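PDB 4K2M: NTD biosynthesis operon protein NtdA from Bacillus subtilis subsp. subtilis, which catalyses the reversible pyridoxal phosphate-dependent transamination of 3-dehydro-glucose 6-phosphate with glutamate to give kanosamine 6-phosphate, a step of kanosamine biosynthesis. Local coordinates for residues A[38-43]-A[309-314]; A[318-323]-A[417-421]; A[200-204]-A[347-352]. Where two conformers were deposited one is given. Numbering follows the deposited sequence.

In the fold
From the N terminus, the additional N-terminal domain supplies residues 38-43, which wait until 309-314 for their partner; contact 1 thus closes a span of 265 residues and ties that domain to the N-terminal part of helix 312-329. Inside this span, residues 200-204 follow strand 192-195 of the mixed sheet and pair with 347-352, so contact 3 crosses contact 1 instead of nesting in it. Contact 2 opens further along helix 312-329, at 318-323, and closes at 417-421, in series with contact 1 but crossing contact 3. Contacts 2 and 3 touch directly: Arg319 NH1 lies 3.1 Å from Trp350 O. Helix 312-329 therefore links the N-terminal domain, the 417-421 turn and the 347-352 loop near the cofactor.

Contact 1: A[38-43]-A[309-314]; sequences IVNERW and MKYLSL
Two short 3-10 turns, 38-40 and 309-311, each leading into a helix, dock the additional N-terminal domain of NtdA onto its aminotransferase fold. CA-CA distances set the register: 4.6 Å for Val39-Lys310 and 6.1 Å for Trp43-Leu314. This closeness lets backbones bond directly, Ser313 N to Val39 O (3.1 Å) and Arg42 N to Lys310 O (3.2 Å). A water bridges the two backbones, donating to Val39 O and Lys310 O and accepting from Leu314 N.

Val39 (m) is a bump whose CG1 settles between Met309 CG (3.7 Å) and Leu312 CD2 (4.2 Å), while Ile38 (t, t) brings CD1 to 3.6 Å from Met309 CE. Beside them the extended Lys310 (m, t, t, t) sets CG 3.9 Å from Ile38 CG1 and CB 3.8 Å from Glu41 CB; its NZ pairs with Glu307. On one flank, Arg42 (m, m) lays CG over the Tyr311 ring, 3.7 Å from its centroid, in a CH-pi contact; Asp85 pairs with Arg42 NH2 and Tyr311 OH. On another, Leu314 (t, p) sets CD1 over the Trp43 six-membered ring, 3.9 Å from its centroid. Ser313 (m) completes the join with a short hydrogen bond from OG to Asn40 OD1, 2.6 Å.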
# COMPACT_ATOMS: atom_id res chain seq x y z
N ILE A 38 14.79 -3.40 20.51
CA ILE A 38 13.56 -2.63 20.58
C ILE A 38 12.36 -3.52 20.94
O ILE A 38 11.44 -3.08 21.63
CB ILE A 38 13.33 -1.94 19.21
CG1 ILE A 38 12.03 -1.14 19.19
CG2 ILE A 38 13.31 -2.98 18.11
CD1 ILE A 38 11.85 -0.40 17.86
N VAL A 39 12.39 -4.78 20.48
CA VAL A 39 11.24 -5.67 20.65
C VAL A 39 10.98 -6.00 22.11
O VAL A 39 9.90 -6.47 22.47
CB VAL A 39 11.36 -6.99 19.85
CG1 VAL A 39 11.42 -6.70 18.36
CG2 VAL A 39 12.57 -7.84 20.30
N ASN A 40 11.99 -5.75 22.95
CA ASN A 40 11.92 -6.08 24.37
C ASN A 40 11.63 -4.87 25.24
O ASN A 40 11.64 -4.96 26.47
CB ASN A 40 13.23 -6.71 24.83
CG ASN A 40 13.41 -8.15 24.37
OD1 ASN A 40 12.44 -8.86 24.08
ND2 ASN A 40 14.66 -8.60 24.32
N GLU A 41 11.36 -3.72 24.62
CA GLU A 41 11.25 -2.49 25.40
C GLU A 41 10.20 -2.55 26.51
O GLU A 41 10.44 -2.08 27.63
CB GLU A 41 11.03 -1.28 24.48
CG GLU A 41 12.30 -0.79 23.79
CD GLU A 41 13.33 -0.25 24.78
OE1 GLU A 41 14.52 -0.62 24.66
OE2 GLU A 41 12.94 0.54 25.66
N ARG A 42 9.05 -3.14 26.22
CA ARG A 42 7.98 -3.19 27.21
C ARG A 42 8.24 -4.21 28.32
O ARG A 42 7.62 -4.15 29.38
CB ARG A 42 6.62 -3.42 26.53
CG ARG A 42 6.14 -2.22 25.72
CD ARG A 42 5.91 -1.01 26.63
NE ARG A 42 5.85 0.27 25.91
CZ ARG A 42 6.90 1.06 25.71
NH1 ARG A 42 8.10 0.72 26.17
NH2 ARG A 42 6.75 2.21 25.05
N TRP A 43 9.19 -5.11 28.10
CA TRP A 43 9.60 -6.07 29.14
C TRP A 43 10.38 -5.35 30.25
O TRP A 43 10.28 -5.71 31.43
CB TRP A 43 10.49 -7.17 28.56
CG TRP A 43 9.80 -8.44 28.12
CD1 TRP A 43 10.01 -9.10 26.95
CD2 TRP A 43 8.86 -9.22 28.87
NE1 TRP A 43 9.25 -10.25 26.91
CE2 TRP A 43 8.53 -10.35 28.08
CE3 TRP A 43 8.26 -9.09 30.14
CZ2 TRP A 43 7.63 -11.32 28.50
CZ3 TRP A 43 7.36 -10.05 30.55
CH2 TRP A 43 7.05 -11.16 29.74
N MET A 309 6.48 -2.03 17.64
CA MET A 309 7.40 -3.15 17.80
C MET A 309 7.87 -3.28 19.23
O MET A 309 8.32 -4.36 19.63
CB MET A 309 8.61 -2.99 16.87
CG MET A 309 9.33 -4.29 16.56
SD MET A 309 10.56 -4.07 15.24
CE MET A 309 10.50 -2.29 15.15
N LYS A 310 7.79 -2.20 20.00
CA LYS A 310 8.24 -2.22 21.39
C LYS A 310 7.42 -3.18 22.23
O LYS A 310 7.84 -3.56 23.33
CB LYS A 310 8.18 -0.82 21.99
CG LYS A 310 9.06 0.18 21.26
CD LYS A 310 8.79 1.59 21.75
CE LYS A 310 9.77 2.57 21.12
NZ LYS A 310 9.51 3.96 21.57
N TYR A 311 6.26 -3.57 21.71
CA TYR A 311 5.32 -4.43 22.42
C TYR A 311 5.41 -5.90 21.99
O TYR A 311 4.76 -6.75 22.58
CB TYR A 311 3.88 -3.91 22.23
CG TYR A 311 3.63 -2.54 22.82
CD1 TYR A 311 2.96 -2.37 24.02
CD2 TYR A 311 4.09 -1.40 22.17
CE1 TYR A 311 2.75 -1.10 24.56
CE2 TYR A 311 3.89 -0.12 22.70
CZ TYR A 311 3.23 0.02 23.89
OH TYR A 311 3.05 1.30 24.38
N LEU A 312 6.23 -6.19 20.98
CA LEU A 312 6.21 -7.53 20.34
C LEU A 312 6.62 -8.71 21.24
O LEU A 312 5.92 -9.71 21.31
CB LEU A 312 7.03 -7.53 19.05
CG LEU A 312 7.16 -8.86 18.31
CD1 LEU A 312 5.77 -9.42 17.97
CD2 LEU A 312 8.02 -8.69 17.04
N SER A 313 7.76 -8.61 21.92
CA SER A 313 8.17 -9.72 22.78
C SER A 313 7.14 -9.99 23.86
O SER A 313 6.80 -11.16 24.11
CB SER A 313 9.54 -9.47 23.40
OG SER A 313 10.52 -9.49 22.39
N LEU A 314 6.65 -8.94 24.51
CA LEU A 314 5.65 -9.10 25.56
C LEU A 314 4.38 -9.72 24.99
O LEU A 314 3.80 -10.64 25.56
CB LEU A 314 5.32 -7.77 26.22
CG LEU A 314 4.11 -7.83 27.17
CD1 LEU A 314 4.43 -8.70 28.40
CD2 LEU A 314 3.65 -6.44 27.59
O HOH W 1 8.00 -6.15 24.42
O HOH W 2 9.02 -12.50 25.31

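Contact 2: A[318-323]-A[417-421]; sequences KRLFLA and LYPSF. With ACT (acetate ion), chain F.
A type I beta turn, Tyr418 to Phe421, packs against helix 312-329 in the aminotransferase fold, in the loop that connects strand 412-415 to helix 423-441. The turn is closed by Phe421 N to Tyr418 O at 3.0 Å, and the 318-323 segment is regular helix. The closest CA pair is Lys318-Pro419, 5.4 Å apart.

Lys318 (m, t, p, t) folds its chain toward the turn: NZ makes a weak hydrogen bond to Pro419 O (3.0 Å), and two waters carry it on to Phe421 O and Ser420 OG. The same amine bonds Leu57 O of the N-terminal domain. Arg319 (m, t, t) extends across the loop. Its CG meets Leu417 CD2 at 3.8 Å, and one guanidinium face lies under Pro419, whose CD is 3.5 Å from NH2. NH1 also hydrogen-bonds Trp350 O of contact 3. The guanidinium holds an acetate, probably from the crystallisation liquor: Arg319 NH1 to acetate O at a very short 2.5 Å, Arg319 NH2 to acetate OXT at 3.0 Å and to acetate O at 2.8 Å. The Arg319 side chain is about 7 Å (nearest atoms) from that of Lys249, which carries the cofactor in the resting enzyme but not in this external aldimine.

Leu322 (m, t) points at the turn, with CB 3.8 Å from Leu417 CG and CD1 4.0 Å from Phe421 CB. Ala323 ends the row, its CB 4.1 Å from Leu417 CD1.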
# COMPACT_ATOMS: atom_id res chain seq x y z
N LYS A 318 2.54 -13.24 25.84
CA LYS A 318 1.16 -13.36 26.31
C LYS A 318 0.38 -14.37 25.46
O LYS A 318 -0.42 -15.14 26.00
CB LYS A 318 0.47 -11.99 26.32
CG LYS A 318 0.96 -11.09 27.48
CD LYS A 318 0.20 -9.77 27.49
CE LYS A 318 -1.17 -9.92 28.14
NZ LYS A 318 -1.92 -8.62 28.10
N ARG A 319 0.62 -14.36 24.16
CA ARG A 319 0.01 -15.37 23.29
C ARG A 319 0.39 -16.78 23.70
O ARG A 319 -0.46 -17.67 23.73
CB ARG A 319 0.41 -15.14 21.82
CG ARG A 319 -0.22 -13.90 21.22
CD ARG A 319 0.30 -13.74 19.78
NE ARG A 319 -0.31 -12.59 19.11
CZ ARG A 319 -1.43 -12.65 18.39
NH1 ARG A 319 -2.05 -13.81 18.24
NH2 ARG A 319 -1.93 -11.54 17.84
N LEU A 320 1.67 -16.98 24.02
CA LEU A 320 2.13 -18.30 24.44
C LEU A 320 1.44 -18.71 25.74
O LEU A 320 1.03 -19.87 25.90
CB LEU A 320 3.65 -18.30 24.63
CG LEU A 320 4.23 -19.50 25.39
CD1 LEU A 320 4.04 -20.79 24.62
CD2 LEU A 320 5.70 -19.27 25.75
N PHE A 321 1.32 -17.77 26.68
CA PHE A 321 0.68 -18.07 27.96
C PHE A 321 -0.75 -18.51 27.72
O PHE A 321 -1.21 -19.50 28.30
CB PHE A 321 0.70 -16.87 28.91
CG PHE A 321 0.12 -17.17 30.26
CD1 PHE A 321 0.90 -17.80 31.23
CD2 PHE A 321 -1.20 -16.87 30.56
CE1 PHE A 321 0.38 -18.10 32.49
CE2 PHE A 321 -1.73 -17.16 31.81
CZ PHE A 321 -0.94 -17.78 32.78
N LEU A 322 -1.45 -17.78 26.86
CA LEU A 322 -2.81 -18.15 26.50
C LEU A 322 -2.89 -19.53 25.87
O LEU A 322 -3.78 -20.32 26.21
CB LEU A 322 -3.41 -17.11 25.54
CG LEU A 322 -3.74 -15.79 26.22
CD1 LEU A 322 -4.06 -14.74 25.15
CD2 LEU A 322 -4.92 -15.91 27.22
N ALA A 323 -1.98 -19.84 24.96
CA ALA A 323 -2.00 -21.13 24.28
C ALA A 323 -1.74 -22.24 25.28
O ALA A 323 -2.42 -23.27 25.28
CB ALA A 323 -0.97 -21.17 23.14
N LEU A 417 -7.78 -15.83 20.63
CA LEU A 417 -6.43 -15.72 21.19
C LEU A 417 -5.75 -14.47 20.61
O LEU A 417 -5.47 -14.39 19.42
CB LEU A 417 -5.60 -16.99 20.95
CG LEU A 417 -4.34 -17.14 21.84
CD1 LEU A 417 -3.85 -18.59 21.91
CD2 LEU A 417 -3.19 -16.23 21.38
N TYR A 418 -5.49 -13.49 21.47
CA TYR A 418 -4.75 -12.32 21.04
C TYR A 418 -4.21 -11.71 22.32
O TYR A 418 -4.70 -12.05 23.41
CB TYR A 418 -5.64 -11.36 20.23
CG TYR A 418 -6.90 -10.93 20.96
CD1 TYR A 418 -6.95 -9.75 21.69
CD2 TYR A 418 -8.05 -11.72 20.91
CE1 TYR A 418 -8.10 -9.37 22.38
CE2 TYR A 418 -9.20 -11.34 21.60
CZ TYR A 418 -9.21 -10.17 22.33
OH TYR A 418 -10.36 -9.81 23.00
N PRO A 419 -3.18 -10.86 22.23
CA PRO A 419 -2.50 -10.50 23.50
C PRO A 419 -3.37 -9.79 24.54
O PRO A 419 -3.14 -10.01 25.74
CB PRO A 419 -1.36 -9.57 23.04
CG PRO A 419 -1.11 -9.95 21.64
CD PRO A 419 -2.46 -10.34 21.05
N SER A 420 -4.33 -8.97 24.13
CA SER A 420 -5.19 -8.27 25.09
C SER A 420 -6.44 -9.05 25.52
O SER A 420 -7.31 -8.51 26.20
CB SER A 420 -5.59 -6.89 24.57
OG SER A 420 -4.48 -6.01 24.59
N PHE A 421 -6.51 -10.32 25.11
CA PHE A 421 -7.59 -11.20 25.52
C PHE A 421 -7.49 -11.39 27.04
O PHE A 421 -6.38 -11.41 27.59
CB PHE A 421 -7.38 -12.53 24.82
CG PHE A 421 -8.54 -13.49 24.92
CD1 PHE A 421 -9.84 -13.08 24.65
CD2 PHE A 421 -8.30 -14.83 25.21
CE1 PHE A 421 -10.90 -13.99 24.70
CE2 PHE A 421 -9.35 -15.76 25.25
CZ PHE A 421 -10.65 -15.33 25.00
C ACT F . -4.58 -12.42 16.14
O ACT F . -4.05 -13.12 16.98
OXT ACT F . -4.36 -11.21 16.12
CH3 ACT F . -5.53 -13.05 15.14
O HOH W 3 -4.63 -9.18 28.47
O HOH W 4 -2.04 -6.62 26.03

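Contact 3: A[200-204]-A[347-352]; sequences LYGKH and DHVWHL. With EDO (1,2-ethanediol), chain G.
A salt bridge from Lys203 NZ to Asp347 OD1, 3.0 Å, and a set of backbone hydrogen bonds hold an irregular antiparallel pairing of two loops in the aminotransferase fold. Ser345 OG hydrogen-bonds both salt-bridge partners. The pairing has a single beta bridge, Lys203 with His348 (CA-CA 4.3 Å), and the segments run 171° apart. Its backbone bonds are His204 N to Asp347 O (2.9 Å), Val349 N to Gly202 O (2.9 Å) and Leu352 N to Tyr201 O (3.2 Å); His351 N adds a weak one to Tyr201 O (3.0 Å).

The bends come from left-handed backbone angles: Tyr201 at phi/psi 67/5, Gly202 at 101/3 and Trp350 at 61/50. A CB on Gly202 would clash with His351 N, at 2.9 Å, and jam against the preceding carbonyl. The 347-352 loop is braced from within by Trp350 N to His348 ND1 (3.0 Å).

Packing spreads outward. His348 (t) turns a ring face to Lys203, whose CB sits 3.9 Å from the ring centroid in a CH-pi contact. Trp350, facing away, packs on helix 312-329. Tyr201 N bonds OE1 of Gln227, which binds pyridoxal phosphate, and the His351 side chain, bonded through ND1 to Asn250, lies about 5 Å (nearest atoms) from the bound external aldimine, so the pairing lies beside the active site. At the far end, Tyr201 OH bonds Tyr380 O and receives a 2.6 Å hydrogen bond from O2 of an ethanediol, probably from the crystallisation liquor, and Tyr201 CD1 meets Leu352 CD1 at 3.7 Å.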
# COMPACT_ATOMS: atom_id res chain seq x y z
N LEU A 200 1.67 -21.61 8.87
CA LEU A 200 0.26 -21.31 9.08
C LEU A 200 -0.10 -21.29 10.55
O LEU A 200 0.31 -22.17 11.32
CB LEU A 200 -0.60 -22.35 8.36
CG LEU A 200 -2.07 -21.98 8.22
CD1 LEU A 200 -2.25 -20.66 7.45
CD2 LEU A 200 -2.78 -23.12 7.48
N TYR A 201 -0.88 -20.26 10.91
CA TYR A 201 -1.35 -20.02 12.27
C TYR A 201 -0.20 -19.67 13.21
O TYR A 201 -0.41 -19.50 14.41
CB TYR A 201 -2.15 -21.21 12.82
CG TYR A 201 -3.22 -21.73 11.88
CD1 TYR A 201 -3.94 -20.87 11.07
CD2 TYR A 201 -3.50 -23.08 11.83
CE1 TYR A 201 -4.93 -21.36 10.20
CE2 TYR A 201 -4.48 -23.57 10.97
CZ TYR A 201 -5.19 -22.70 10.18
OH TYR A 201 -6.15 -23.23 9.34
N GLY A 202 1.01 -19.54 12.67
CA GLY A 202 2.19 -19.24 13.48
C GLY A 202 3.06 -20.46 13.77
O GLY A 202 4.07 -20.36 14.47
N LYS A 203 2.68 -21.60 13.22
CA LYS A 203 3.46 -22.84 13.39
C LYS A 203 4.54 -22.92 12.32
O LYS A 203 4.28 -22.72 11.14
CB LYS A 203 2.52 -24.05 13.24
CG LYS A 203 3.19 -25.41 13.30
CD LYS A 203 3.64 -25.75 14.70
CE LYS A 203 4.10 -27.21 14.76
NZ LYS A 203 4.58 -27.55 16.13
N HIS A 204 5.77 -23.22 12.74
CA HIS A 204 6.90 -23.31 11.81
C HIS A 204 6.81 -24.60 10.99
O HIS A 204 6.67 -25.70 11.54
CB HIS A 204 8.20 -23.30 12.63
CG HIS A 204 9.35 -22.62 11.95
ND1 HIS A 204 10.43 -22.12 12.64
CD2 HIS A 204 9.59 -22.36 10.64
CE1 HIS A 204 11.29 -21.58 11.79
NE2 HIS A 204 10.80 -21.71 10.57
N ASP A 347 8.24 -24.15 18.41
CA ASP A 347 8.27 -23.60 17.06
C ASP A 347 6.90 -23.09 16.64
O ASP A 347 6.42 -23.39 15.55
CB ASP A 347 8.79 -24.64 16.05
CG ASP A 347 7.93 -25.89 15.99
OD1 ASP A 347 7.10 -26.09 16.92
OD2 ASP A 347 8.07 -26.68 15.02
N HIS A 348 6.27 -22.30 17.51
CA HIS A 348 4.93 -21.77 17.25
C HIS A 348 4.87 -20.40 17.91
O HIS A 348 5.38 -20.22 19.02
CB HIS A 348 3.89 -22.70 17.92
CG HIS A 348 2.54 -22.70 17.25
ND1 HIS A 348 1.86 -21.55 16.91
CD2 HIS A 348 1.73 -23.73 16.91
CE1 HIS A 348 0.70 -21.88 16.36
NE2 HIS A 348 0.59 -23.19 16.35
N VAL A 349 4.26 -19.42 17.24
CA VAL A 349 4.07 -18.11 17.86
C VAL A 349 2.60 -17.77 18.11
O VAL A 349 2.27 -16.68 18.54
CB VAL A 349 4.77 -16.96 17.11
CG1 VAL A 349 6.28 -17.13 17.15
CG2 VAL A 349 4.27 -16.86 15.64
N TRP A 350 1.72 -18.73 17.83
CA TRP A 350 0.34 -18.66 18.29
C TRP A 350 -0.38 -17.44 17.75
O TRP A 350 -1.02 -16.69 18.48
CB TRP A 350 0.28 -18.70 19.83
CG TRP A 350 1.02 -19.91 20.36
CD1 TRP A 350 2.22 -19.91 21.02
CD2 TRP A 350 0.62 -21.27 20.23
NE1 TRP A 350 2.59 -21.22 21.31
CE2 TRP A 350 1.62 -22.07 20.83
CE3 TRP A 350 -0.49 -21.91 19.65
CZ2 TRP A 350 1.54 -23.46 20.89
CZ3 TRP A 350 -0.57 -23.30 19.70
CH2 TRP A 350 0.45 -24.06 20.32
N HIS A 351 -0.29 -17.26 16.44
CA HIS A 351 -1.08 -16.22 15.80
C HIS A 351 -2.57 -16.58 15.85
O HIS A 351 -3.43 -15.73 16.11
CB HIS A 351 -0.65 -16.03 14.35
CG HIS A 351 -1.51 -15.04 13.62
ND1 HIS A 351 -1.56 -13.71 13.97
CD2 HIS A 351 -2.36 -15.19 12.58
CE1 HIS A 351 -2.41 -13.08 13.17
NE2 HIS A 351 -2.91 -13.96 12.32
N LEU A 352 -2.87 -17.85 15.57
CA LEU A 352 -4.21 -18.41 15.69
C LEU A 352 -4.09 -19.69 16.50
O LEU A 352 -3.02 -20.30 16.53
CB LEU A 352 -4.82 -18.67 14.30
CG LEU A 352 -5.22 -17.38 13.56
CD1 LEU A 352 -5.12 -17.51 12.02
CD2 LEU A 352 -6.62 -16.92 13.96
C1 EDO G . -8.20 -25.23 7.45
O1 EDO G . -8.20 -25.20 6.03
C2 EDO G . -7.01 -26.02 7.96
O2 EDO G . -5.82 -25.27 7.71
O HOH W 5 9.15 -26.89 12.65